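Long-range contacts in aerobactin synthase IucC (Klebsiella pneumoniae, PDB 6CN7), which probably joins a second N-acetyl-N-hydroxylysine to citryl-N-acetyl-N-hydroxylysine at the expense of ATP, completing the siderophore aerobactin: residues Val307-Thr313 and His412-Tyr417; Leu478-Gln483 and Leu532-Phe536; Arg506-Leu512 and Pro572-Arg578. The protein carries 5 engineered substitutions. All coordinates share one frame. Residues are numbered along the deposited sequence.

Contact 1: Val307-Thr313 and His412-Tyr417; sequences VFATDAT and HLLCRY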
# COMPACT_ATOMS: atom_id res chain seq x y z
N VAL A 307 29.17 12.95 -30.14
CA VAL A 307 30.58 12.70 -29.83
C VAL A 307 30.99 11.31 -30.31
O VAL A 307 32.03 11.14 -30.96
CB VAL A 307 30.83 12.87 -28.32
CG1 VAL A 307 32.26 12.48 -27.95
CG2 VAL A 307 30.55 14.30 -27.89
N PHE A 308 30.18 10.30 -29.99
CA PHE A 308 30.50 8.93 -30.39
C PHE A 308 30.48 8.76 -31.91
O PHE A 308 31.19 7.91 -32.44
CB PHE A 308 29.54 7.95 -29.73
CG PHE A 308 29.86 7.67 -28.29
CD1 PHE A 308 30.31 8.68 -27.45
CD2 PHE A 308 29.71 6.40 -27.77
CE1 PHE A 308 30.60 8.43 -26.13
CE2 PHE A 308 30.01 6.14 -26.44
CZ PHE A 308 30.45 7.16 -25.62
N ALA A 309 29.67 9.56 -32.60
CA ALA A 309 29.63 9.48 -34.06
C ALA A 309 30.85 10.14 -34.69
O ALA A 309 31.37 9.66 -35.70
CB ALA A 309 28.34 10.13 -34.59
N THR A 310 31.31 11.25 -34.11
CA THR A 310 32.43 12.00 -34.68
C THR A 310 33.76 11.38 -34.29
O THR A 310 34.61 11.11 -35.16
CB THR A 310 32.36 13.46 -34.21
OG1 THR A 310 31.16 14.06 -34.71
CG2 THR A 310 33.57 14.25 -34.69
N ASP A 311 33.98 11.15 -33.00
CA ASP A 311 35.26 10.67 -32.52
C ASP A 311 35.60 9.32 -33.14
O ASP A 311 34.83 8.36 -33.04
CB ASP A 311 35.23 10.55 -31.00
CG ASP A 311 36.57 10.21 -30.41
OD1 ASP A 311 36.90 9.01 -30.33
OD2 ASP A 311 37.32 11.14 -30.04
N ALA A 312 36.78 9.24 -33.78
CA ALA A 312 37.17 8.03 -34.48
C ALA A 312 37.40 6.87 -33.51
O ALA A 312 37.01 5.73 -33.79
CB ALA A 312 38.41 8.28 -35.32
N THR A 313 38.05 7.14 -32.38
CA THR A 313 38.29 6.09 -31.40
C THR A 313 36.98 5.49 -30.90
O THR A 313 36.87 4.27 -30.74
CB THR A 313 39.10 6.64 -30.22
OG1 THR A 313 40.35 7.15 -30.70
CG2 THR A 313 39.37 5.56 -29.18
N HIS A 412 38.56 6.59 -22.88
CA HIS A 412 38.80 7.62 -23.88
C HIS A 412 37.85 8.79 -23.70
O HIS A 412 38.27 9.95 -23.74
CB HIS A 412 38.67 7.02 -25.28
CG HIS A 412 38.81 8.02 -26.39
ND1 HIS A 412 40.01 8.65 -26.67
CD2 HIS A 412 37.91 8.49 -27.28
CE1 HIS A 412 39.84 9.47 -27.69
NE2 HIS A 412 38.58 9.39 -28.08
N LEU A 413 36.56 8.51 -23.51
CA LEU A 413 35.60 9.57 -23.23
C LEU A 413 36.07 10.44 -22.08
O LEU A 413 35.96 11.68 -22.13
CB LEU A 413 34.23 8.96 -22.93
CG LEU A 413 33.08 9.94 -22.67
CD1 LEU A 413 32.82 10.82 -23.89
CD2 LEU A 413 31.82 9.18 -22.28
N LEU A 414 36.61 9.82 -21.02
CA LEU A 414 37.05 10.58 -19.85
C LEU A 414 38.27 11.43 -20.16
O LEU A 414 38.29 12.64 -19.89
CB LEU A 414 37.34 9.62 -18.70
CG LEU A 414 38.03 10.23 -17.47
CD1 LEU A 414 37.17 11.33 -16.86
CD2 LEU A 414 38.34 9.16 -16.44
N CYS A 415 39.32 10.82 -20.73
CA CYS A 415 40.59 11.52 -20.88
C CYS A 415 40.53 12.61 -21.94
O CYS A 415 41.24 13.62 -21.82
CB CYS A 415 41.70 10.53 -21.21
SG CYS A 415 41.95 9.30 -19.92
N ARG A 416 39.70 12.44 -22.97
CA ARG A 416 39.62 13.41 -24.05
C ARG A 416 38.58 14.49 -23.78
O ARG A 416 38.84 15.67 -24.05
CB ARG A 416 39.30 12.71 -25.37
CG ARG A 416 39.01 13.64 -26.55
CD ARG A 416 40.10 13.58 -27.59
NE ARG A 416 39.79 14.36 -28.79
CZ ARG A 416 39.47 13.85 -29.97
NH1 ARG A 416 39.41 12.53 -30.15
NH2 ARG A 416 39.21 14.66 -30.99
N TYR A 417 37.42 14.12 -23.25
CA TYR A 417 36.31 15.04 -23.08
C TYR A 417 36.02 15.37 -21.62
O TYR A 417 35.09 16.13 -21.35
CB TYR A 417 35.06 14.47 -23.75
CG TYR A 417 35.24 14.17 -25.21
CD1 TYR A 417 35.25 15.18 -26.15
CD2 TYR A 417 35.41 12.86 -25.66
CE1 TYR A 417 35.43 14.92 -27.50
CE2 TYR A 417 35.58 12.58 -27.00
CZ TYR A 417 35.59 13.61 -27.91
OH TYR A 417 35.76 13.34 -29.25
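Along the last turn and a half of helix 395-417, four side chains meet the junction between helices 291-310 and 312-317, and three of them converge on one carboxylate. His412 comes first. Its NE2 donates to Asp311 OD2 at 2.9 Å with a nearly straight N-H...O angle of 170°, while the approach of His412 NE2 to Asp311 OD1, 2.8 Å at 123°, is a weak bond. One face of the imidazole is covered by Thr313, whose CB sits 3.7 Å from the ring centroid and 18° off the normal, a CH-pi contact; Thr313 OG1 itself bonds to His523, and His412 ND1 to Tyr519, so helix 505-521 and the loop after it back the site. Leu413 supplies the apolar flank: its CD1 lies 4.0 Å from Phe308 CE1, at the edge of that ring, and 4.4 Å from Val307 CG1. Arg416, one turn after His412, brings NH1 to 2.5 Å from Asp311 OD2, a short salt bridge. Tyr417 closes the series. Its OH donates to Asp311 OD2 at 2.8 Å, and its ring face receives Val307 CG1 at 3.7 Å from the centroid, 24° off the normal. Asp311 has just left helical phi/psi (-60°/125°), and its OD1 caps helix 312-317 through Leu314 N while the carboxylate takes bonds from the end of helix 395-417. This is an Asp N-cap at a helix-helix junction, combined with a His-carboxylate hydrogen bond and a salt bridge, joining the IucA/IucC-family part of the chain to its FhuF-like part.

Contact 2: Leu478-Gln483 and Leu532-Phe536; sequences LIHDLQ and LFSLF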
# COMPACT_ATOMS: atom_id res chain seq x y z
N LEU A 478 37.04 11.57 -10.42
CA LEU A 478 36.42 10.90 -11.56
C LEU A 478 37.03 9.53 -11.84
O LEU A 478 36.35 8.68 -12.42
CB LEU A 478 36.54 11.79 -12.80
CG LEU A 478 35.80 13.12 -12.73
CD1 LEU A 478 36.04 13.92 -14.00
CD2 LEU A 478 34.30 12.91 -12.52
N ILE A 479 38.29 9.30 -11.46
CA ILE A 479 38.88 7.98 -11.65
C ILE A 479 38.02 6.91 -11.00
O ILE A 479 37.81 5.83 -11.56
CB ILE A 479 40.32 7.96 -11.10
CG1 ILE A 479 41.25 8.78 -12.01
CG2 ILE A 479 40.84 6.52 -10.97
CD1 ILE A 479 41.39 8.22 -13.41
N HIS A 480 37.49 7.20 -9.80
CA HIS A 480 36.75 6.19 -9.06
C HIS A 480 35.52 5.72 -9.83
O HIS A 480 35.17 4.54 -9.80
CB HIS A 480 36.36 6.73 -7.69
CG HIS A 480 37.53 6.97 -6.79
ND1 HIS A 480 38.17 5.96 -6.12
CD2 HIS A 480 38.18 8.11 -6.47
CE1 HIS A 480 39.17 6.46 -5.41
NE2 HIS A 480 39.20 7.77 -5.61
N ASP A 481 34.85 6.64 -10.54
CA ASP A 481 33.74 6.25 -11.39
C ASP A 481 34.14 5.11 -12.32
O ASP A 481 33.28 4.34 -12.76
CB ASP A 481 33.24 7.45 -12.21
CG ASP A 481 31.89 7.97 -11.74
OD1 ASP A 481 31.34 7.41 -10.77
OD2 ASP A 481 31.37 8.93 -12.35
N LEU A 482 35.43 4.99 -12.63
CA LEU A 482 35.94 3.92 -13.47
C LEU A 482 36.71 2.86 -12.70
O LEU A 482 36.59 1.67 -13.01
CB LEU A 482 36.84 4.50 -14.57
CG LEU A 482 37.34 3.50 -15.63
CD1 LEU A 482 36.17 2.80 -16.31
CD2 LEU A 482 38.20 4.21 -16.66
N GLN A 483 37.51 3.26 -11.71
CA GLN A 483 38.20 2.27 -10.87
C GLN A 483 37.21 1.58 -9.94
O GLN A 483 36.99 0.37 -10.04
CB GLN A 483 39.30 2.95 -10.06
CG GLN A 483 40.62 3.09 -10.78
CD GLN A 483 41.71 3.64 -9.88
OE1 GLN A 483 41.43 4.30 -8.89
NE2 GLN A 483 42.96 3.36 -10.23
N LEU A 532 46.97 12.74 -15.91
CA LEU A 532 45.92 13.32 -15.08
C LEU A 532 44.89 12.28 -14.66
O LEU A 532 44.28 12.41 -13.59
CB LEU A 532 45.26 14.47 -15.83
CG LEU A 532 44.21 15.29 -15.08
CD1 LEU A 532 44.84 16.05 -13.92
CD2 LEU A 532 43.52 16.25 -16.04
N PHE A 533 44.68 11.25 -15.48
CA PHE A 533 43.74 10.18 -15.16
C PHE A 533 44.44 8.83 -15.16
O PHE A 533 44.06 7.94 -15.93
CB PHE A 533 42.59 10.15 -16.16
CG PHE A 533 41.74 11.39 -16.17
CD1 PHE A 533 40.93 11.71 -15.10
CD2 PHE A 533 41.74 12.23 -17.28
CE1 PHE A 533 40.15 12.85 -15.11
CE2 PHE A 533 40.96 13.37 -17.30
CZ PHE A 533 40.16 13.68 -16.22
N SER A 534 45.44 8.65 -14.30
CA SER A 534 46.27 7.45 -14.36
C SER A 534 45.58 6.28 -13.68
O SER A 534 45.10 6.39 -12.55
CB SER A 534 47.62 7.71 -13.70
OG SER A 534 48.35 6.50 -13.55
N LEU A 535 45.53 5.15 -14.39
CA LEU A 535 45.00 3.91 -13.85
C LEU A 535 46.09 2.97 -13.36
O LEU A 535 45.81 1.82 -13.01
CB LEU A 535 44.15 3.19 -14.90
CG LEU A 535 42.93 3.95 -15.42
CD1 LEU A 535 42.35 3.25 -16.64
CD2 LEU A 535 41.88 4.09 -14.32
N PHE A 536 47.34 3.44 -13.31
CA PHE A 536 48.48 2.60 -12.96
C PHE A 536 49.25 3.12 -11.75
O PHE A 536 50.40 2.75 -11.54
CB PHE A 536 49.41 2.45 -14.16
CG PHE A 536 48.78 1.74 -15.32
CD1 PHE A 536 48.07 2.45 -16.28
CD2 PHE A 536 48.90 0.37 -15.46
CE1 PHE A 536 47.48 1.80 -17.35
CE2 PHE A 536 48.31 -0.28 -16.52
CZ PHE A 536 47.61 0.43 -17.47
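Leu478 opens the contact from helix 475-499, its CD1 reaching 4.4 Å from Phe533 CE1, obliquely to the ring. Ile479 follows as the centre: CD1 lies 3.5 Å from Phe533 CA and 3.6 Å from Phe533 CB, at the edge of that ring, and also 4.3 Å from Leu535 CD2. It thus fits between the two apolar side chains of the segment that follows helix 527-532. Leu482 adds a further contact, CD2 to Leu535 CD1 at 4.3 Å, and Gln483 lays its aliphatic CG 3.9 Å from Leu535 CD2. Ser534 points its CA-to-CB bond away from the helix and accepts Phe536 N on OG at 3.2 Å, an ST turn that spans Ser534 to Phe536, over Leu535. Tyr411 of helix 395-417 packs on Leu482 and Leu535 and hydrogen-bonds Phe533 O. Because no hydrogen bond crosses between the segments and 305 Å² is buried, their mutual attachment rests on side-chain shape and exclusion of water.

Contact 3: Arg506-Leu512 and Pro572-Arg578; sequences RRFYQLL and PLWLATR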
# COMPACT_ATOMS: atom_id res chain seq x y z
N ARG A 506 46.16 -12.57 -12.14
CA ARG A 506 47.34 -11.81 -12.57
C ARG A 506 47.37 -11.66 -14.08
O ARG A 506 47.67 -10.59 -14.61
CB ARG A 506 48.60 -12.50 -12.07
CG ARG A 506 49.88 -11.77 -12.43
CD ARG A 506 51.11 -12.45 -11.85
NE ARG A 506 52.32 -11.73 -12.22
CZ ARG A 506 52.74 -10.62 -11.62
NH1 ARG A 506 52.04 -10.09 -10.62
NH2 ARG A 506 53.86 -10.03 -12.02
N ARG A 507 47.05 -12.74 -14.81
CA ARG A 507 46.99 -12.66 -16.26
C ARG A 507 45.79 -11.84 -16.72
O ARG A 507 45.90 -11.02 -17.64
CB ARG A 507 46.94 -14.07 -16.85
CG ARG A 507 46.94 -14.12 -18.37
CD ARG A 507 48.21 -13.51 -18.94
NE ARG A 507 48.26 -13.63 -20.39
CZ ARG A 507 49.07 -12.92 -21.17
NH1 ARG A 507 49.90 -12.04 -20.65
NH2 ARG A 507 49.04 -13.10 -22.49
N PHE A 508 44.63 -12.05 -16.08
CA PHE A 508 43.43 -11.29 -16.40
C PHE A 508 43.73 -9.79 -16.49
O PHE A 508 43.39 -9.14 -17.48
CB PHE A 508 42.37 -11.56 -15.33
CG PHE A 508 41.05 -10.88 -15.57
CD1 PHE A 508 40.86 -9.55 -15.22
CD2 PHE A 508 39.98 -11.57 -16.12
CE1 PHE A 508 39.65 -8.92 -15.42
CE2 PHE A 508 38.76 -10.95 -16.33
CZ PHE A 508 38.59 -9.62 -15.98
N TYR A 509 44.39 -9.24 -15.47
CA TYR A 509 44.63 -7.81 -15.43
C TYR A 509 45.89 -7.40 -16.20
O TYR A 509 46.06 -6.21 -16.48
CB TYR A 509 44.70 -7.35 -13.98
CG TYR A 509 43.38 -7.55 -13.27
CD1 TYR A 509 42.37 -6.60 -13.39
CD2 TYR A 509 43.12 -8.69 -12.53
CE1 TYR A 509 41.15 -6.78 -12.76
CE2 TYR A 509 41.90 -8.88 -11.91
CZ TYR A 509 40.92 -7.92 -12.02
OH TYR A 509 39.71 -8.10 -11.40
N GLN A 510 46.75 -8.36 -16.55
CA GLN A 510 47.78 -8.09 -17.55
C GLN A 510 47.16 -7.76 -18.90
O GLN A 510 47.59 -6.82 -19.58
CB GLN A 510 48.72 -9.29 -17.69
CG GLN A 510 49.79 -9.40 -16.63
CD GLN A 510 50.61 -10.67 -16.76
OE1 GLN A 510 50.24 -11.58 -17.51
NE2 GLN A 510 51.72 -10.74 -16.04
N LEU A 511 46.13 -8.51 -19.29
CA LEU A 511 45.46 -8.26 -20.57
C LEU A 511 44.76 -6.91 -20.57
O LEU A 511 44.78 -6.20 -21.58
CB LEU A 511 44.46 -9.38 -20.86
CG LEU A 511 45.01 -10.66 -21.50
CD1 LEU A 511 46.00 -11.36 -20.60
CD2 LEU A 511 43.87 -11.60 -21.84
N LEU A 512 44.14 -6.54 -19.45
CA LEU A 512 43.48 -5.24 -19.37
C LEU A 512 44.50 -4.11 -19.49
O LEU A 512 44.28 -3.13 -20.22
CB LEU A 512 42.70 -5.12 -18.06
CG LEU A 512 42.01 -3.78 -17.80
CD1 LEU A 512 41.03 -3.45 -18.92
CD2 LEU A 512 41.30 -3.80 -16.45
N PRO A 572 45.50 -3.70 -8.89
CA PRO A 572 45.89 -4.86 -9.70
C PRO A 572 46.57 -4.51 -11.02
O PRO A 572 47.41 -5.28 -11.49
CB PRO A 572 44.55 -5.58 -9.94
CG PRO A 572 43.72 -5.20 -8.77
CD PRO A 572 44.10 -3.78 -8.45
N LEU A 573 46.23 -3.37 -11.63
CA LEU A 573 46.89 -2.99 -12.88
C LEU A 573 48.37 -2.72 -12.67
O LEU A 573 49.18 -2.98 -13.56
CB LEU A 573 46.21 -1.77 -13.49
CG LEU A 573 44.96 -2.03 -14.34
CD1 LEU A 573 43.86 -2.68 -13.51
CD2 LEU A 573 44.46 -0.74 -14.96
N TRP A 574 48.74 -2.20 -11.50
CA TRP A 574 50.14 -1.97 -11.16
C TRP A 574 50.79 -3.25 -10.66
O TRP A 574 51.96 -3.51 -10.95
CB TRP A 574 50.23 -0.86 -10.12
CG TRP A 574 51.61 -0.51 -9.66
CD1 TRP A 574 52.45 0.40 -10.23
CD2 TRP A 574 52.31 -1.04 -8.52
NE1 TRP A 574 53.63 0.47 -9.52
CE2 TRP A 574 53.57 -0.41 -8.47
CE3 TRP A 574 51.99 -1.99 -7.55
CZ2 TRP A 574 54.50 -0.70 -7.48
CZ3 TRP A 574 52.92 -2.27 -6.57
CH2 TRP A 574 54.16 -1.63 -6.54
N LEU A 575 50.04 -4.05 -9.90
CA LEU A 575 50.59 -5.26 -9.30
C LEU A 575 50.92 -6.31 -10.35
O LEU A 575 51.92 -7.03 -10.23
CB LEU A 575 49.59 -5.81 -8.28
CG LEU A 575 49.98 -6.98 -7.38
CD1 LEU A 575 51.24 -6.68 -6.58
CD2 LEU A 575 48.82 -7.29 -6.45
N ALA A 576 50.10 -6.42 -11.40
CA ALA A 576 50.29 -7.43 -12.43
C ALA A 576 51.36 -7.06 -13.44
O ALA A 576 51.74 -7.92 -14.25
CB ALA A 576 48.96 -7.69 -13.15
N THR A 577 51.85 -5.83 -13.43
CA THR A 577 52.89 -5.39 -14.35
C THR A 577 54.30 -5.58 -13.80
O THR A 577 55.26 -5.42 -14.56
CB THR A 577 52.67 -3.91 -14.71
OG1 THR A 577 51.31 -3.71 -15.12
CG2 THR A 577 53.60 -3.46 -15.84
N ARG A 578 54.44 -5.93 -12.53
CA ARG A 578 55.73 -5.99 -11.88
C ARG A 578 56.28 -7.41 -11.89
O ARG A 578 55.54 -8.38 -11.72
CB ARG A 578 55.62 -5.47 -10.44
CG ARG A 578 55.23 -4.00 -10.34
CD ARG A 578 56.32 -3.10 -10.93
NE ARG A 578 55.92 -1.70 -11.02
CZ ARG A 578 55.16 -1.19 -11.99
NH1 ARG A 578 54.69 -1.98 -12.95
NH2 ARG A 578 54.88 0.10 -12.00
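Ala576 lies at the apolar centre with Tyr509, Leu573 and Pro572: its CB sits 3.5 Å from Arg506 O and 4.4 Å from Tyr509 CB, the small side chain allowing a CA-CA distance of 5.3 Å between Ala576 and Arg506. Tyr509 CD1 stands 4.2 Å from Leu573 CD1, which Leu512 CD2 approaches to 4.1 Å. Pro572, the first residue of helix 572-575, lays its CB over the face of the tyrosine ring, 4.2 Å from the centroid and 17° off the normal: a CH-pi contact. The phenol end of Tyr509 is bonded to Trp57 and Ser495, so this packing extends to the N-terminal part of the chain. The C-terminal helical turn is thereby seated on helix 505-521 of the FhuF-like part, whose Tyr509 and Leu512 also pack on Leu491 of helix 475-499. Further out, Gln510 CG lies 4.0 Å from Ala576 CB, and Gln510 NE2 donates weakly to Ala576 O (3.3 Å). At the exposed edge, Arg506 NH1 donates to Leu575 O at 3.1 Å and Arg506 NH2 to Arg578 O at a very short 2.4 Å.

Overall arrangement
From the N terminus, the first loop to close is that of contact 1, where helix 395-417 returns to the junction of helices 291-310 and 312-317 after 98 intervening residues. It closes before the others open, so it stands in series with them. Contact 2 closes at 532-536 across 48 residues, and contact 3 at 572-578 across 59, near the C terminus. These two cross, their segments alternating along the chain, which ties the consecutive helices 475-499 and 505-521 to the segments that follow them. Contacts 1 and 2 touch through Leu414 CD1 and Phe533 CE1 (3.8 Å), and contacts 2 and 3 through Leu535 O and Leu573 CD2 (3.5 Å). Contacts 1 and 3 stay about 11 Å apart at their nearest atoms.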